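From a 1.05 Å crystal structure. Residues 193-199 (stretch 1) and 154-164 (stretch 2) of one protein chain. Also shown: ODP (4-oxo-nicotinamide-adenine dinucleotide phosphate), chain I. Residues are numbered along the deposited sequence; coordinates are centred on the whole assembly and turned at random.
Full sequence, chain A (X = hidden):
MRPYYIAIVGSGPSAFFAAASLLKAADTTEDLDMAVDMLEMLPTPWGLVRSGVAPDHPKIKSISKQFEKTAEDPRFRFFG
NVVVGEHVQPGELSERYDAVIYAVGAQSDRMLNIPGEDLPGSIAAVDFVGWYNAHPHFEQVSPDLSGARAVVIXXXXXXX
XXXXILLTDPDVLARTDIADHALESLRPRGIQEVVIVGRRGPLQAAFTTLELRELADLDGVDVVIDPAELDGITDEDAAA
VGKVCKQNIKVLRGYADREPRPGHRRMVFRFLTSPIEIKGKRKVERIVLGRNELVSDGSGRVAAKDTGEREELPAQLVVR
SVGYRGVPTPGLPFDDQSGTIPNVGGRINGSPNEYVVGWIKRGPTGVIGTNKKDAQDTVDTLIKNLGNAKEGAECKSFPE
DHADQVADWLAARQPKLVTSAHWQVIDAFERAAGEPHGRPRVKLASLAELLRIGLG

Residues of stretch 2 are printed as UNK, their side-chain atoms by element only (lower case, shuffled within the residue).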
# COMPACT_ATOMS: atom_id res chain seq x y z
N GLU A 193 -19.91 12.20 9.65
CA GLU A 193 -18.76 12.42 10.52
C GLU A 193 -17.84 11.22 10.46
O GLU A 193 -18.31 10.08 10.54
CB GLU A 193 -19.20 12.61 11.98
CG GLU A 193 -18.07 12.85 12.95
CD GLU A 193 -18.56 13.23 14.34
OE1 GLU A 193 -18.89 14.39 14.54
OE2 GLU A 193 -18.62 12.35 15.22
N VAL A 194 -16.55 11.49 10.31
CA VAL A 194 -15.52 10.49 10.49
C VAL A 194 -14.69 10.91 11.68
O VAL A 194 -14.22 12.03 11.73
CB VAL A 194 -14.60 10.37 9.25
CG1 VAL A 194 -13.48 9.39 9.52
CG2 VAL A 194 -15.38 9.94 8.03
N VAL A 195 -14.53 10.00 12.61
CA VAL A 195 -13.68 10.23 13.78
C VAL A 195 -12.40 9.42 13.59
O VAL A 195 -12.44 8.20 13.46
CB VAL A 195 -14.35 9.83 15.09
CG1 VAL A 195 -13.48 10.24 16.25
CG2 VAL A 195 -15.73 10.50 15.20
N ILE A 196 -11.27 10.10 13.51
CA ILE A 196 -9.93 9.50 13.37
C ILE A 196 -9.36 9.40 14.77
O ILE A 196 -9.18 10.40 15.45
CB ILE A 196 -9.05 10.36 12.48
CG1 ILE A 196 -9.66 10.49 11.10
CG2 ILE A 196 -7.65 9.75 12.41
CD1 ILE A 196 -8.95 11.43 10.21
N VAL A 197 -9.05 8.18 15.17
CA VAL A 197 -8.71 7.86 16.55
C VAL A 197 -7.27 7.36 16.63
O VAL A 197 -6.95 6.27 16.13
CB VAL A 197 -9.68 6.78 17.08
CG1 VAL A 197 -9.42 6.48 18.54
CG2 VAL A 197 -11.12 7.20 16.88
N GLY A 198 -6.41 8.16 17.27
CA GLY A 198 -5.00 7.86 17.45
C GLY A 198 -4.73 7.44 18.88
O GLY A 198 -5.14 8.12 19.80
N ARG A 199 -3.95 6.38 19.05
CA ARG A 199 -3.66 5.85 20.37
C ARG A 199 -2.65 6.68 21.14
O ARG A 199 -2.77 6.79 22.38
CB ARG A 199 -3.26 4.38 20.32
CG ARG A 199 -1.95 4.07 19.59
CD ARG A 199 -1.56 2.64 19.76
NE ARG A 199 -0.40 2.33 18.94
CZ ARG A 199 0.08 1.10 18.81
NH1 ARG A 199 -0.50 0.10 19.45
NH2 ARG A 199 1.13 0.89 18.06
N UNK A 154 -6.14 4.87 13.74
CA UNK A 154 -4.78 5.05 13.31
C UNK A 154 -4.45 6.48 12.96
O UNK A 154 -5.33 7.29 12.69
N UNK A 155 -3.17 6.78 12.98
CA UNK A 155 -2.65 8.12 12.74
C UNK A 155 -1.54 8.14 11.69
O UNK A 155 -0.60 8.91 11.80
c UNK A 155 -2.16 8.78 14.04
n UNK A 155 -4.50 9.46 14.50
o UNK A 155 -2.85 10.02 15.92
c UNK A 155 -3.23 9.48 14.89
N UNK A 156 -1.69 7.31 10.65
CA UNK A 156 -0.85 7.42 9.49
C UNK A 156 -1.59 8.03 8.32
O UNK A 156 -2.80 8.29 8.37
N UNK A 157 -0.87 8.27 7.24
CA UNK A 157 -1.49 8.90 6.10
C UNK A 157 -2.59 8.06 5.47
O UNK A 157 -3.48 8.61 4.85
o UNK A 157 -0.02 11.36 6.14
c UNK A 157 0.42 10.45 5.46
n UNK A 157 1.66 10.45 4.99
c UNK A 157 -0.44 9.28 5.05
N UNK A 158 -2.55 6.74 5.61
CA UNK A 158 -3.64 5.96 5.04
C UNK A 158 -4.96 6.28 5.76
O UNK A 158 -6.02 6.28 5.17
c UNK A 158 -4.53 3.66 4.53
c UNK A 158 -2.11 4.20 4.15
c UNK A 158 -3.32 4.46 5.02
N UNK A 159 -4.89 6.57 7.06
CA UNK A 159 -6.09 6.97 7.79
C UNK A 159 -6.70 8.24 7.19
O UNK A 159 -7.90 8.37 7.09
c UNK A 159 -5.80 7.19 9.26
N UNK A 160 -5.83 9.16 6.78
CA UNK A 160 -6.32 10.37 6.13
C UNK A 160 -6.94 10.03 4.79
O UNK A 160 -7.99 10.59 4.47
c UNK A 160 -5.19 11.36 5.93
c UNK A 160 -3.41 12.85 6.83
c UNK A 160 -5.50 12.44 8.16
c UNK A 160 -4.51 11.84 7.19
N UNK A 161 -6.33 9.16 4.00
CA UNK A 161 -6.92 8.79 2.72
C UNK A 161 -8.33 8.23 2.94
O UNK A 161 -9.27 8.60 2.24
o UNK A 161 -4.08 7.37 0.79
o UNK A 161 -4.55 9.42 1.35
c UNK A 161 -4.81 8.21 1.36
c UNK A 161 -6.09 7.72 2.02
N UNK A 162 -8.48 7.32 3.91
CA UNK A 162 -9.78 6.72 4.15
C UNK A 162 -10.80 7.79 4.49
O UNK A 162 -11.91 7.82 3.96
c UNK A 162 -9.68 5.69 5.26
c UNK A 162 -11.02 5.21 5.72
c UNK A 162 -8.82 4.49 4.82
N UNK A 163 -10.42 8.70 5.39
CA UNK A 163 -11.34 9.73 5.83
C UNK A 163 -11.72 10.66 4.67
O UNK A 163 -12.86 11.05 4.52
c UNK A 163 -10.73 10.49 6.96
N UNK A 164 -10.73 11.01 3.85
CA UNK A 164 -11.01 11.85 2.67
C UNK A 164 -11.99 11.20 1.73
O UNK A 164 -12.90 11.85 1.23
c UNK A 164 -6.56 11.98 0.70
c UNK A 164 -7.91 13.90 1.44
n UNK A 164 -5.89 11.94 1.84
c UNK A 164 -9.77 12.18 1.87
n UNK A 164 -7.43 12.96 0.44
c UNK A 164 -8.83 13.15 2.47
n UNK A 164 -6.37 11.07 -0.23
O1X ODP I . 1.28 4.52 18.00
P2B ODP I . 1.72 4.22 16.60
O2X ODP I . 2.66 5.25 16.01
O3X ODP I . 2.26 2.81 16.43
O2B ODP I . 0.34 4.31 15.76
C2B ODP I . 0.19 3.73 14.47
C3B ODP I . 0.17 4.72 13.33
O3B ODP I . -0.54 5.89 13.69
C1B ODP I . -1.16 3.13 14.37
N9A ODP I . -1.39 1.90 15.09
C8A ODP I . -0.73 0.71 14.98
N7A ODP I . -1.25 -0.22 15.75
C5A ODP I . -2.31 0.36 16.40
C4A ODP I . -2.39 1.70 15.99
N3A ODP I . -3.33 2.59 16.40
C2A ODP I . -4.21 2.08 17.29
N1A ODP I . -4.21 0.79 17.73
C6A ODP I . -3.26 -0.08 17.29
N6A ODP I . -3.35 -1.35 17.71
O4B ODP I . -1.30 2.89 12.98
C4B ODP I . -0.65 3.96 12.28
C5B ODP I . 0.18 3.39 11.17
O5B ODP I . 0.66 4.47 10.40
PA ODP I . 1.78 4.20 9.29
O1A ODP I . 2.16 5.49 8.73
O2A ODP I . 2.85 3.33 9.82
O3 ODP I . 1.00 3.29 8.24
PN ODP I . -0.06 3.63 7.05
O1N ODP I . -0.95 4.75 7.43
O2N ODP I . -0.61 2.31 6.70
O5D ODP I . 0.87 4.18 5.90
C5D ODP I . 1.85 3.28 5.30
C4D ODP I . 2.90 4.12 4.61
O4D ODP I . 2.43 4.67 3.39
C1D ODP I . 2.64 6.08 3.40
C2D ODP I . 2.74 6.44 4.82
O2D ODP I . 3.21 7.72 5.08
C3D ODP I . 3.39 5.28 5.46
O3D ODP I . 4.79 5.43 5.34
N1N ODP I . 1.73 6.77 2.54
C2N ODP I . 2.13 8.04 2.06
C3N ODP I . 1.18 8.87 1.59
C7N ODP I . 1.72 10.23 1.13
N7N ODP I . 0.83 11.08 0.69
O7N ODP I . 2.95 10.43 1.24
C4N ODP I . -0.20 8.58 1.58
O99 ODP I . -1.10 9.39 1.21
C5N ODP I . -0.58 7.27 2.12
C6N ODP I . 0.41 6.39 2.61
O HOH W 1 -6.36 11.36 15.66

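Position 154 has no side-chain atoms. Its N donates a hydrogen bond to Val 197 O at 2.9 Å, nearly straight at 172°. Its phi/psi of 124/159 would jam a CB against the carbonyl O of the residue before. It is Gly 154.

Position 155 has two side-chain carbons, the second carrying one oxygen and one nitrogen, and comes up against Gly 198 of stretch 1. It is Asn 155. Its ND2 donates to Gly 154 O at 2.9 Å and lies 3.4 Å from Gly 198 CA. ND2 also donates to a water at 2.9 Å, and that water donates to Ile 196 O at 3.0 Å. A CB on Gly 198 would clash with Asn 155 OD1, at 2.0 Å.

Position 156 has no side-chain atoms and does not touch stretch 1. An ideal CB would clash with ODP O1N at 2.2 Å. It is Gly 156, the N-cap position of the helix.

Position 157 again has two carbons, the second with one oxygen and one nitrogen. It is out of reach of stretch 1. It is Asn 157.

Position 158 has one carbon carrying two more, and no contact with stretch 1. It is Val 158.

Position 159 has a single carbon, pointing toward the strand. Its CB is 4.5 Å from Ile 196 CG2. It is Ala 159.

Position 160 has four carbons, forked at the second. The CB points away, but the end comes nearer to Ile 196. It is Leu 160, with CD2 4.1 Å from Ile 196 CD1.

Position 161 has two carbons, the second carrying two oxygens, and does not touch stretch 1. It is Asp 161.

Position 162 has one carbon bearing two more, set sideways without contact. It is Val 162.

Position 163 has one carbon, pointing toward the strand. Its CB is 3.8 Å from Ile 196 CD1 and 3.9 Å from Val 194 CG1. It is Ala 163.

Position 164 has three carbons, a nitrogen, then a carbon with two more nitrogens. It points away. It is Arg 164, in a salt bridge with Asp 161: NH1 to OD1, 2.9 Å.

The helix runs antiparallel to the strand at 173°. Val 194 and Ile 196 pack against its small alanine side, while the Gly 154 hydrogen bond joins the loop before the helix to the strand end.

Stretch 2, residues 154-164: GNGNVALDVAR
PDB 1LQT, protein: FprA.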